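Local coordinates for protein putative phage endolysin (Salmonella enterica subsp. enterica serovar Typhimurium, PDB 4EVX) that probably hydrolyses the beta-1,4 linkages of peptidoglycan between N-acetylmuramic acid and N-acetylglucosamine, as a lysozyme of glycosyl hydrolase family 24, at residues I35-M40 / A57-D62. Residues are numbered along the deposited sequence; the frame is centred on the assembly and turned at random. Where two conformers were deposited one is given.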
loop_
_atom_site.group_PDB
_atom_site.type_symbol
_atom_site.label_atom_id
_atom_site.label_comp_id
_atom_site.label_asym_id
_atom_site.label_seq_id
_atom_site.Cartn_x
_atom_site.Cartn_y
_atom_site.Cartn_z
ATOM N N ILE A 35 -17.406 7.046 16.408
ATOM C CA ILE A 35 -17.353 8.399 16.960
ATOM C C ILE A 35 -15.972 9.005 16.765
ATOM O O ILE A 35 -15.004 8.279 16.502
ATOM C CB ILE A 35 -17.721 8.335 18.463
ATOM C CG1 ILE A 35 -18.271 9.711 18.971
ATOM C CG2 ILE A 35 -16.536 7.834 19.257
ATOM C CD1 ILE A 35 -18.899 9.699 20.359
ATOM N N GLY A 36 -15.873 10.317 16.925
ATOM C CA GLY A 36 -14.599 11.008 16.842
ATOM C C GLY A 36 -14.050 11.015 15.432
ATOM O O GLY A 36 -14.757 11.350 14.463
ATOM N N TYR A 37 -12.769 10.638 15.302
ATOM C CA TYR A 37 -12.135 10.552 14.007
ATOM C C TYR A 37 -12.219 9.104 13.525
ATOM O O TYR A 37 -11.205 8.436 13.378
ATOM C CB TYR A 37 -10.649 11.034 14.057
ATOM C CG TYR A 37 -10.479 12.481 14.469
ATOM C CD1 TYR A 37 -10.619 13.510 13.548
ATOM C CD2 TYR A 37 -10.167 12.820 15.777
ATOM C CE1 TYR A 37 -10.430 14.837 13.914
ATOM C CE2 TYR A 37 -9.968 14.145 16.156
ATOM C CZ TYR A 37 -10.092 15.155 15.220
ATOM O OH TYR A 37 -10.007 16.484 15.583
ATOM N N GLY A 38 -13.432 8.629 13.315
ATOM C CA GLY A 38 -13.624 7.289 12.805
ATOM C C GLY A 38 -13.295 6.207 13.804
ATOM O O GLY A 38 -12.926 5.110 13.423
ATOM N N HIS A 39 -13.352 6.524 15.095
ATOM C CA HIS A 39 -13.094 5.517 16.135
ATOM C C HIS A 39 -14.252 4.519 16.331
ATOM O O HIS A 39 -15.371 4.941 16.647
ATOM C CB HIS A 39 -12.829 6.165 17.486
ATOM C CG HIS A 39 -12.557 5.171 18.596
ATOM N ND1 HIS A 39 -11.356 4.404 18.634
ATOM C CD2 HIS A 39 -13.334 4.808 19.638
ATOM C CE1 HIS A 39 -11.460 3.651 19.725
ATOM N NE2 HIS A 39 -12.619 3.844 20.356
HETATM N N MSE A 40 -14.001 3.213 16.165
HETATM C CA MSE A 40 -15.086 2.267 16.402
HETATM C C MSE A 40 -15.215 1.989 17.911
HETATM O O MSE A 40 -14.282 1.557 18.551
HETATM C CB MSE A 40 -14.885 0.981 15.615
HETATM C CG MSE A 40 -16.197 0.242 15.460
HETATM SE SE MSE A 40 -15.901 -1.509 14.865
HETATM C CE MSE A 40 -15.268 -1.138 13.180
ATOM N N ALA A 57 -7.666 11.663 21.797
ATOM C CA ALA A 57 -7.104 10.508 22.477
ATOM C C ALA A 57 -7.485 9.202 21.797
ATOM O O ALA A 57 -6.660 8.308 21.648
ATOM C CB ALA A 57 -7.580 10.456 23.913
ATOM N N PHE A 58 -8.721 9.074 21.339
ATOM C CA PHE A 58 -9.091 7.861 20.597
ATOM C C PHE A 58 -8.332 7.720 19.278
ATOM O O PHE A 58 -7.973 6.590 18.904
ATOM C CB PHE A 58 -10.590 7.832 20.280
ATOM C CG PHE A 58 -11.513 7.448 21.401
ATOM C CD1 PHE A 58 -11.237 6.354 22.202
ATOM C CD2 PHE A 58 -12.763 8.037 21.510
ATOM C CE1 PHE A 58 -12.142 5.936 23.187
ATOM C CE2 PHE A 58 -13.699 7.572 22.427
ATOM C CZ PHE A 58 -13.360 6.538 23.288
ATOM N N LEU A 59 -8.037 8.839 18.600
ATOM C CA LEU A 59 -7.262 8.785 17.357
ATOM C C LEU A 59 -5.850 8.292 17.673
ATOM O O LEU A 59 -5.382 7.358 17.037
ATOM C CB LEU A 59 -7.203 10.126 16.677
ATOM C CG LEU A 59 -6.305 10.175 15.432
ATOM C CD1 LEU A 59 -6.792 9.244 14.354
ATOM C CD2 LEU A 59 -6.288 11.545 14.843
ATOM N N LEU A 60 -5.210 8.848 18.703
ATOM C CA LEU A 60 -3.869 8.369 19.077
ATOM C C LEU A 60 -3.928 6.938 19.489
ATOM O O LEU A 60 -3.004 6.193 19.183
ATOM C CB LEU A 60 -3.291 9.250 20.213
ATOM C CG LEU A 60 -3.039 10.674 19.882
ATOM C CD1 LEU A 60 -2.379 11.389 21.051
ATOM C CD2 LEU A 60 -2.124 10.811 18.638
ATOM N N ASP A 61 -4.984 6.503 20.216
ATOM C CA ASP A 61 -5.105 5.097 20.630
ATOM C C ASP A 61 -5.147 4.169 19.395
ATOM O O ASP A 61 -4.355 3.193 19.311
ATOM C CB ASP A 61 -6.356 4.979 21.513
ATOM C CG ASP A 61 -6.676 3.614 22.093
ATOM O OD1 ASP A 61 -5.859 2.724 21.967
ATOM O OD2 ASP A 61 -7.771 3.458 22.605
ATOM N N ASP A 62 -5.977 4.511 18.400
ATOM C CA ASP A 62 -6.139 3.744 17.178
ATOM C C ASP A 62 -4.830 3.719 16.397
ATOM O O ASP A 62 -4.416 2.668 15.893
ATOM C CB ASP A 62 -7.233 4.337 16.321
ATOM C CG ASP A 62 -8.619 4.210 16.958
ATOM O OD1 ASP A 62 -8.775 3.364 17.854
ATOM O OD2 ASP A 62 -9.538 4.860 16.467
HETATM O O HOH W 1 -9.930 7.530 15.838
HETATM O O HOH W 2 -9.880 4.122 14.017
HETATM O O HOH W 3 -11.338 2.336 15.554
#
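Ile35 ends the short strand 34-35, and its CG2 approaches Phe58 CE2 at 4.3 Å. Ile35 also packs on Leu41, Leu47 and Ile50. Gly36 and Gly38 have positive phi, which lets the chain turn back sharply. Between them, the CA-CB bond of Tyr37 points toward the helix, with CG anti to the carbonyl carbon (chi1 -62°). Tyr37 CD2 lies 4.1 Å from Leu59 CB, and the ring goes on to touch Ala55 and Glu56. The turn belongs to a two-stranded antiparallel hairpin, 34-35 with 39-40, set against helix 52-73. His39 opens the return strand and carries most of the contact. Its CG is anti to the backbone N, which points the ring at the helix. One His39 face lies on the Phe58 ring in an offset stack, centroids 3.9 Å apart and planes 9° from parallel. At the ring edge, His39 ND1 donates in plane to the syn lone pair of Asp62 OD2 (2.9 Å, 162°). A weak second branch reaches Asp62 OD1. Stack and bond together fix the ring's rotation, and the carboxylate could favour a protonated imidazole. Asp62 OD2 accepts from two waters, held by Tyr37 O and Gly38 O, and weakly from a third, which accepts from Met40 N.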